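Local coordinates for protein HNH endonuclease (Geobacillus virus E2, PDB 5H0M) that probably nicks DNA as an HNH-family endonuclease of a thermophilic bacteriophage and holds a zinc ion in a four-cysteine site, at residues L75-K81 / Q111-C117; A67-D72 / M107-S112; F55-W61 / I90-I94. All coordinates share one frame; numbering follows the deposited sequence.

Contact 1 (L75-K81 / Q111-C117). With ZN (zinc ion), chain B.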
# COMPACT_ATOMS: atom_id res chain seq x y z
N LEU A 75 -4.96 -1.50 -13.84
CA LEU A 75 -6.14 -2.27 -13.44
C LEU A 75 -6.09 -2.71 -11.99
O LEU A 75 -5.05 -3.14 -11.50
CB LEU A 75 -6.30 -3.52 -14.30
CG LEU A 75 -6.56 -3.26 -15.78
CD1 LEU A 75 -6.67 -4.58 -16.49
CD2 LEU A 75 -7.82 -2.43 -15.98
N CYS A 76 -7.23 -2.66 -11.32
CA CYS A 76 -7.35 -3.18 -9.97
C CYS A 76 -7.07 -4.67 -9.97
O CYS A 76 -7.74 -5.43 -10.65
CB CYS A 76 -8.74 -2.93 -9.41
SG CYS A 76 -8.99 -3.67 -7.78
N GLN A 77 -6.07 -5.09 -9.19
CA GLN A 77 -5.65 -6.50 -9.18
C GLN A 77 -6.59 -7.41 -8.42
O GLN A 77 -6.66 -8.59 -8.71
CB GLN A 77 -4.21 -6.60 -8.65
CG GLN A 77 -3.20 -5.86 -9.52
CD GLN A 77 -3.18 -6.38 -10.94
OE1 GLN A 77 -3.59 -5.71 -11.90
NE2 GLN A 77 -2.72 -7.61 -11.09
N HIS A 78 -7.33 -6.87 -7.46
CA HIS A 78 -8.32 -7.69 -6.77
C HIS A 78 -9.52 -7.93 -7.65
O HIS A 78 -9.99 -9.05 -7.76
CB HIS A 78 -8.72 -7.04 -5.46
CG HIS A 78 -7.63 -7.09 -4.44
ND1 HIS A 78 -7.86 -6.87 -3.11
CD2 HIS A 78 -6.31 -7.38 -4.55
CE1 HIS A 78 -6.73 -6.99 -2.44
NE2 HIS A 78 -5.77 -7.30 -3.30
N CYS A 79 -10.00 -6.88 -8.32
CA CYS A 79 -11.07 -7.04 -9.29
C CYS A 79 -10.66 -8.02 -10.39
O CYS A 79 -11.45 -8.89 -10.76
CB CYS A 79 -11.44 -5.70 -9.91
SG CYS A 79 -12.52 -4.63 -8.93
N LEU A 80 -9.43 -7.92 -10.87
CA LEU A 80 -8.98 -8.81 -11.94
C LEU A 80 -9.05 -10.28 -11.50
O LEU A 80 -9.49 -11.15 -12.27
CB LEU A 80 -7.56 -8.44 -12.39
CG LEU A 80 -7.06 -9.06 -13.69
CD1 LEU A 80 -7.91 -8.63 -14.87
CD2 LEU A 80 -5.60 -8.68 -13.91
N LYS A 81 -8.63 -10.55 -10.28
CA LYS A 81 -8.70 -11.92 -9.75
C LYS A 81 -10.11 -12.42 -9.59
O LYS A 81 -10.34 -13.63 -9.70
CB LYS A 81 -7.92 -12.01 -8.46
CG LYS A 81 -6.43 -11.90 -8.79
CD LYS A 81 -5.50 -11.95 -7.60
CE LYS A 81 -4.17 -11.29 -7.95
NZ LYS A 81 -3.03 -11.67 -7.07
N GLN A 111 0.06 -3.54 -4.65
CA GLN A 111 -0.98 -3.82 -5.63
C GLN A 111 -1.75 -2.56 -6.00
O GLN A 111 -2.08 -1.75 -5.15
CB GLN A 111 -1.97 -4.86 -5.13
CG GLN A 111 -1.36 -6.18 -4.72
CD GLN A 111 -2.43 -7.17 -4.31
OE1 GLN A 111 -2.98 -7.09 -3.21
NE2 GLN A 111 -2.73 -8.10 -5.20
N SER A 112 -2.07 -2.45 -7.28
CA SER A 112 -2.97 -1.40 -7.75
C SER A 112 -4.40 -1.82 -7.45
O SER A 112 -4.78 -2.96 -7.74
CB SER A 112 -2.82 -1.24 -9.26
OG SER A 112 -1.45 -1.01 -9.62
N LEU A 113 -5.17 -0.91 -6.85
CA LEU A 113 -6.54 -1.19 -6.37
C LEU A 113 -7.50 -0.08 -6.74
O LEU A 113 -7.12 1.08 -6.83
CB LEU A 113 -6.58 -1.34 -4.84
CG LEU A 113 -5.72 -2.46 -4.21
CD1 LEU A 113 -5.86 -2.40 -2.71
CD2 LEU A 113 -6.12 -3.82 -4.75
N CYS A 114 -8.76 -0.47 -6.95
CA CYS A 114 -9.86 0.48 -7.03
C CYS A 114 -10.25 0.90 -5.61
O CYS A 114 -9.78 0.34 -4.62
CB CYS A 114 -11.05 -0.12 -7.78
SG CYS A 114 -11.98 -1.37 -6.87
N GLN A 115 -11.09 1.91 -5.50
CA GLN A 115 -11.48 2.39 -4.18
C GLN A 115 -12.22 1.34 -3.37
O GLN A 115 -11.99 1.18 -2.18
CB GLN A 115 -12.33 3.65 -4.30
CG GLN A 115 -12.96 4.05 -2.99
CD GLN A 115 -13.74 5.33 -3.10
OE1 GLN A 115 -13.53 6.11 -4.02
NE2 GLN A 115 -14.64 5.55 -2.15
N ALA A 116 -13.15 0.64 -4.01
CA ALA A 116 -13.94 -0.37 -3.31
C ALA A 116 -13.06 -1.48 -2.77
O ALA A 116 -13.26 -1.94 -1.64
CB ALA A 116 -15.03 -0.94 -4.21
N CYS A 117 -12.08 -1.92 -3.56
CA CYS A 117 -11.16 -2.95 -3.10
C CYS A 117 -10.22 -2.43 -2.03
O CYS A 117 -9.87 -3.15 -1.12
CB CYS A 117 -10.39 -3.54 -4.27
SG CYS A 117 -11.46 -4.60 -5.29
ZN ZN B . -11.25 -3.55 -7.37
O HOH W 1 -10.04 -5.90 -1.69

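Contact 2 (A67-D72 / M107-S112)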
# COMPACT_ATOMS: atom_id res chain seq x y z
N ALA A 67 5.72 2.45 -11.31
CA ALA A 67 6.17 1.16 -11.82
C ALA A 67 5.10 0.08 -11.59
O ALA A 67 4.86 -0.76 -12.44
CB ALA A 67 7.49 0.76 -11.20
N VAL A 68 4.48 0.11 -10.41
CA VAL A 68 3.44 -0.87 -10.08
C VAL A 68 2.19 -0.66 -10.94
O VAL A 68 1.64 -1.61 -11.50
CB VAL A 68 3.09 -0.81 -8.58
CG1 VAL A 68 1.89 -1.70 -8.25
CG2 VAL A 68 4.27 -1.24 -7.73
N LEU A 69 1.75 0.58 -11.06
CA LEU A 69 0.58 0.86 -11.90
C LEU A 69 0.83 0.43 -13.33
O LEU A 69 -0.03 -0.17 -13.97
CB LEU A 69 0.21 2.33 -11.85
CG LEU A 69 -0.44 2.78 -10.55
CD1 LEU A 69 -0.34 4.29 -10.42
CD2 LEU A 69 -1.88 2.32 -10.47
N ALA A 70 2.02 0.71 -13.82
CA ALA A 70 2.35 0.34 -15.19
C ALA A 70 2.35 -1.17 -15.38
O ALA A 70 1.76 -1.69 -16.35
CB ALA A 70 3.70 0.92 -15.60
N LYS A 71 2.99 -1.89 -14.45
CA LYS A 71 3.03 -3.37 -14.45
C LYS A 71 1.62 -3.94 -14.43
O LYS A 71 1.34 -4.93 -15.10
CB LYS A 71 3.84 -3.89 -13.25
CG LYS A 71 3.70 -5.38 -12.97
CD LYS A 71 4.36 -5.76 -11.66
CE LYS A 71 3.49 -5.45 -10.46
NZ LYS A 71 2.37 -6.42 -10.27
N ASP A 72 0.75 -3.30 -13.66
CA ASP A 72 -0.64 -3.72 -13.50
C ASP A 72 -1.56 -3.21 -14.61
O ASP A 72 -2.78 -3.43 -14.57
CB ASP A 72 -1.14 -3.26 -12.13
CG ASP A 72 -0.56 -4.06 -10.99
OD1 ASP A 72 0.02 -5.15 -11.25
OD2 ASP A 72 -0.68 -3.60 -9.83
N MET A 107 7.97 -4.66 -4.91
CA MET A 107 6.86 -4.72 -5.85
C MET A 107 5.90 -5.86 -5.54
O MET A 107 4.69 -5.70 -5.72
CB MET A 107 7.36 -4.73 -7.29
CG MET A 107 7.83 -3.32 -7.67
SD MET A 107 8.37 -3.23 -9.36
CE MET A 107 6.79 -3.37 -10.18
N ASP A 108 6.41 -6.97 -5.02
CA ASP A 108 5.54 -8.07 -4.62
C ASP A 108 4.75 -7.79 -3.34
O ASP A 108 3.96 -8.62 -2.93
CB ASP A 108 6.30 -9.40 -4.53
CG ASP A 108 7.34 -9.43 -3.44
OD1 ASP A 108 7.64 -8.42 -2.78
OD2 ASP A 108 7.92 -10.53 -3.23
N ASN A 109 4.98 -6.63 -2.73
CA ASN A 109 4.21 -6.17 -1.58
C ASN A 109 3.30 -5.01 -1.97
O ASN A 109 2.79 -4.32 -1.10
CB ASN A 109 5.13 -5.72 -0.44
CG ASN A 109 4.38 -5.47 0.85
OD1 ASN A 109 3.51 -6.26 1.23
ND2 ASN A 109 4.71 -4.39 1.53
N LEU A 110 3.10 -4.79 -3.28
CA LEU A 110 2.31 -3.63 -3.73
C LEU A 110 1.28 -4.04 -4.78
O LEU A 110 1.61 -4.80 -5.69
CB LEU A 110 3.26 -2.57 -4.31
CG LEU A 110 4.13 -1.87 -3.28
CD1 LEU A 110 5.27 -1.14 -3.96
CD2 LEU A 110 3.33 -0.96 -2.38
N GLN A 111 0.06 -3.54 -4.65
CA GLN A 111 -0.98 -3.82 -5.63
C GLN A 111 -1.75 -2.56 -6.00
O GLN A 111 -2.08 -1.75 -5.15
CB GLN A 111 -1.97 -4.86 -5.13
CG GLN A 111 -1.36 -6.18 -4.72
CD GLN A 111 -2.43 -7.17 -4.31
OE1 GLN A 111 -2.98 -7.09 -3.21
NE2 GLN A 111 -2.73 -8.10 -5.20
N SER A 112 -2.07 -2.45 -7.28
CA SER A 112 -2.97 -1.40 -7.75
C SER A 112 -4.40 -1.82 -7.45
O SER A 112 -4.78 -2.96 -7.74
CB SER A 112 -2.82 -1.24 -9.26
OG SER A 112 -1.45 -1.01 -9.62
O HOH W 2 0.47 -5.60 -8.24
O HOH W 3 3.23 -7.10 -7.53

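Contact 3 (F55-W61 / I90-I94)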
# COMPACT_ATOMS: atom_id res chain seq x y z
N PHE A 55 7.64 9.02 3.75
CA PHE A 55 7.79 8.04 2.68
C PHE A 55 6.92 8.36 1.46
O PHE A 55 7.36 8.25 0.31
CB PHE A 55 7.49 6.64 3.20
CG PHE A 55 7.53 5.58 2.13
CD1 PHE A 55 8.75 5.12 1.66
CD2 PHE A 55 6.36 5.08 1.59
CE1 PHE A 55 8.81 4.15 0.67
CE2 PHE A 55 6.41 4.12 0.60
CZ PHE A 55 7.62 3.65 0.14
N TYR A 56 5.69 8.76 1.71
CA TYR A 56 4.77 8.99 0.60
C TYR A 56 5.14 10.21 -0.23
O TYR A 56 4.67 10.34 -1.36
CB TYR A 56 3.34 9.11 1.11
CG TYR A 56 2.82 7.81 1.72
CD1 TYR A 56 2.56 6.70 0.92
CD2 TYR A 56 2.59 7.71 3.07
CE1 TYR A 56 2.07 5.52 1.47
CE2 TYR A 56 2.10 6.53 3.62
CZ TYR A 56 1.84 5.46 2.83
OH TYR A 56 1.34 4.29 3.43
N HIS A 57 6.00 11.07 0.32
CA HIS A 57 6.55 12.21 -0.41
C HIS A 57 7.83 11.88 -1.15
O HIS A 57 8.33 12.72 -1.89
CB HIS A 57 6.87 13.35 0.55
CG HIS A 57 5.67 13.94 1.19
ND1 HIS A 57 4.90 14.92 0.59
CD2 HIS A 57 5.08 13.68 2.38
CE1 HIS A 57 3.91 15.25 1.40
NE2 HIS A 57 4.00 14.52 2.49
N SER A 58 8.37 10.69 -0.94
CA SER A 58 9.71 10.37 -1.40
C SER A 58 9.77 10.12 -2.90
O SER A 58 8.82 9.63 -3.51
CB SER A 58 10.29 9.16 -0.66
OG SER A 58 9.67 7.95 -1.09
N ARG A 59 10.93 10.42 -3.47
CA ARG A 59 11.20 10.12 -4.87
C ARG A 59 11.06 8.61 -5.16
O ARG A 59 10.56 8.23 -6.20
CB ARG A 59 12.61 10.62 -5.28
CG ARG A 59 13.78 9.98 -4.53
CD ARG A 59 15.15 10.56 -4.89
NE ARG A 59 16.21 9.84 -4.17
CZ ARG A 59 17.47 10.27 -4.01
NH1 ARG A 59 17.87 11.43 -4.51
NH2 ARG A 59 18.33 9.52 -3.33
N GLU A 60 11.49 7.79 -4.21
CA GLU A 60 11.48 6.34 -4.40
C GLU A 60 10.04 5.84 -4.47
O GLU A 60 9.70 5.04 -5.33
CB GLU A 60 12.25 5.64 -3.28
CG GLU A 60 13.75 5.92 -3.27
CD GLU A 60 14.16 7.15 -2.47
OE1 GLU A 60 13.31 7.87 -1.90
OE2 GLU A 60 15.38 7.40 -2.39
N TRP A 61 9.18 6.33 -3.58
CA TRP A 61 7.77 5.96 -3.64
C TRP A 61 7.14 6.46 -4.93
O TRP A 61 6.40 5.73 -5.58
CB TRP A 61 6.99 6.47 -2.44
CG TRP A 61 5.51 6.23 -2.56
CD1 TRP A 61 4.54 7.17 -2.62
CD2 TRP A 61 4.83 4.96 -2.67
NE1 TRP A 61 3.30 6.59 -2.77
CE2 TRP A 61 3.46 5.24 -2.78
CE3 TRP A 61 5.26 3.64 -2.69
CZ2 TRP A 61 2.51 4.24 -2.90
CZ3 TRP A 61 4.32 2.64 -2.81
CH2 TRP A 61 2.96 2.95 -2.91
N ILE A 90 -5.30 3.69 -6.68
CA ILE A 90 -4.35 3.77 -5.58
C ILE A 90 -3.44 2.55 -5.64
O ILE A 90 -3.85 1.51 -6.14
CB ILE A 90 -5.10 3.89 -4.24
CG1 ILE A 90 -4.16 4.35 -3.12
CG2 ILE A 90 -5.82 2.61 -3.90
CD1 ILE A 90 -4.90 4.86 -1.91
N VAL A 91 -2.21 2.70 -5.16
CA VAL A 91 -1.32 1.56 -4.97
C VAL A 91 -1.19 1.35 -3.47
O VAL A 91 -0.82 2.29 -2.75
CB VAL A 91 0.06 1.80 -5.58
CG1 VAL A 91 1.02 0.66 -5.29
CG2 VAL A 91 -0.06 1.97 -7.09
N ASP A 92 -1.50 0.13 -3.02
CA ASP A 92 -1.50 -0.20 -1.58
C ASP A 92 -0.46 -1.27 -1.25
O ASP A 92 -0.22 -2.19 -2.03
CB ASP A 92 -2.88 -0.70 -1.14
CG ASP A 92 -3.08 -0.67 0.39
OD1 ASP A 92 -2.40 0.10 1.11
OD2 ASP A 92 -3.95 -1.43 0.88
N HIS A 93 0.13 -1.12 -0.06
CA HIS A 93 1.00 -2.13 0.53
C HIS A 93 0.18 -3.31 1.01
O HIS A 93 -0.80 -3.13 1.74
CB HIS A 93 1.77 -1.53 1.70
CG HIS A 93 2.80 -0.53 1.27
ND1 HIS A 93 2.48 0.78 0.99
CD2 HIS A 93 4.13 -0.65 1.06
CE1 HIS A 93 3.57 1.42 0.62
NE2 HIS A 93 4.58 0.58 0.64
N ILE A 94 0.60 -4.51 0.64
CA ILE A 94 -0.13 -5.72 1.08
C ILE A 94 0.06 -5.90 2.58
O ILE A 94 -0.90 -5.87 3.35
CB ILE A 94 0.30 -6.97 0.31
CG1 ILE A 94 0.02 -6.81 -1.18
CG2 ILE A 94 -0.38 -8.19 0.91
CD1 ILE A 94 0.50 -7.97 -2.03
O HOH W 4 0.47 2.31 1.95

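Contact 1 (L75-K81 / Q111-C117)
C76 SG does three jobs at once: it binds the zinc ion, caps its own helix and accepts a hydrogen bond from across the contact. C114 N points at this sulfur from 3.3 Å with a nearly straight N-H (164°), and C79 N reaches the same C76 SG as the N-cap bond of helix 77-81. The capping is repeated in the other half: C114 SG, set between its backbone N and carbonyl carbon (chi1 73°), caps helix 115-129 by accepting from C117 N at 3.4 Å. Two CxxC pairs thus close round the zinc, with C76, C79 and C117 SG each 2.3 Å from the metal.

Beside the site, the backbones are joined by Q77 N and S112 O, 2.9 Å apart. The H78 ring has L113 over one face and a polar partner at each nitrogen. L113 CD2 sits 3.6 Å from the ring centroid in a CH-pi contact, and H78 NE2 donates to Q111 OE1 at 2.8 Å, arriving above the amide plane of Q111 rather than on a lone pair. On the ring's other nitrogen, a water bridges H78 ND1 to C117 O.

With sulfur filling all four zinc positions, a structural metal is more likely than a catalytic one, and the backbone N-H groups probably temper the thiolate charge.

Contact 2 (A67-D72 / M107-S112)
D72 and S112 meet where the C-terminal end of helix 59-71 lies against strand 110-113, one of the two antiparallel strands of the HNH (His-Me finger) fold. D72 OD2 takes two bonds from the same residue: S112 OG donates at 2.7 Å to the anti lone pair, while S112 N comes in nearly along the C-O axis of D72 OD2 at 3.1 Å (152° at the hydrogen). Two donors on one oxygen hold the carboxylate in place, and the short OG bond orients the hydroxyl.

The tight part is built on V68. Its CG2 branch presses on L110 CB at 3.8 Å, the two side chains crossing at about a right angle, while its CG1 branch turns to the serine. L69 closes the hydroxyl in from another side, L69 CD2 standing 3.5 Å from S112 OG. V91, on the neighbouring strand, is touched by both V68 and L69.

Towards the solvent side the fit becomes loose and wet. K71 and M107 run alongside one another, heading opposite ways, with K71 CD touching M107 CE at 3.7 Å. The lysine then bends twice (chi3 80°, chi4 76°), which curls its ammonium round to D72 OD1, on the side facing the strand, 2.8 Å from K71 NZ in a salt bridge. This positive charge probably helps to keep the aspartate ionised. Two waters fill in between helix and strand. One accepts from K71 NZ and lies within bonding distance of both D72 OD2 and L110 O; the other also accepts from K71 NZ, and its oxygen lies 2.7 Å from M107 O.

Contact 3 (F55-W61 / I90-I94)
H93 sets its CE1 corner against two aromatic side chains, W61 and F55, that meet it from neighbouring directions. W61 CZ3 is 3.7 Å from H93 CE1. The indole and the imidazole point opposite ways and pass with an offset: the planes of the W61 six-membered ring and the H93 ring are only 23° apart, but the centroids are 5.2 Å from each other, so the rings barely overlap. F55 is turned quite differently, its ring tilted 61° to that of H93. Its CE2 lies near the imidazole plane at the edge, 3.9 Å from H93 CE1.

W61 reaches the strand because its CG stands anti to the backbone N (chi1 174°), sending the indole out from the start of helix 59-71. Its far corner ends on V91, with W61 CH2 3.8 Å from V91 CG1, and V91 O lies in the indole plane at the ring's edge. Back within 55-61, Y56 CD1 sits over one face of the indole and W61 CB over one face of the F55 ring, each offset toward the rim. S58 holds the turn from F55 in place: S58 OG caps the helix by accepting from W61 N at 3.0 Å and itself donates to F55 O on a lone pair.

Both imidazole nitrogens have polar partners: a water 2.6 Å from Y56 OH and 2.7 Å from H93 ND1 joins those two groups, and H93 NE2 bonds to R104 O. F55, W61 and H93 form an aromatic cluster in which the H93 ring is the strand's contribution; H93, with N109 and H118, is consistent with the His-Asn-His signature that names the HNH family.

Strand pair 90-93 and 110-113 ties the three contacts together: contacts 1 and 2 share Q111 and S112 on one strand, and contact 3 uses the other. Helix 59-71 serves contact 3 at its start and contact 2 at its end, before the chain runs on into helix 77-81 of contact 1. Contact 3 is the buried one, nearest the centre of the chain, and relies on rings and a bridging water. Contacts 1 and 2 are only partly buried; metal-sulfur bonds dominate the first, whereas the second mixes apolar packing with a charged, watery rim. Q77 CG, resting 3.4 Å from D72 OD2, brings those two together directly.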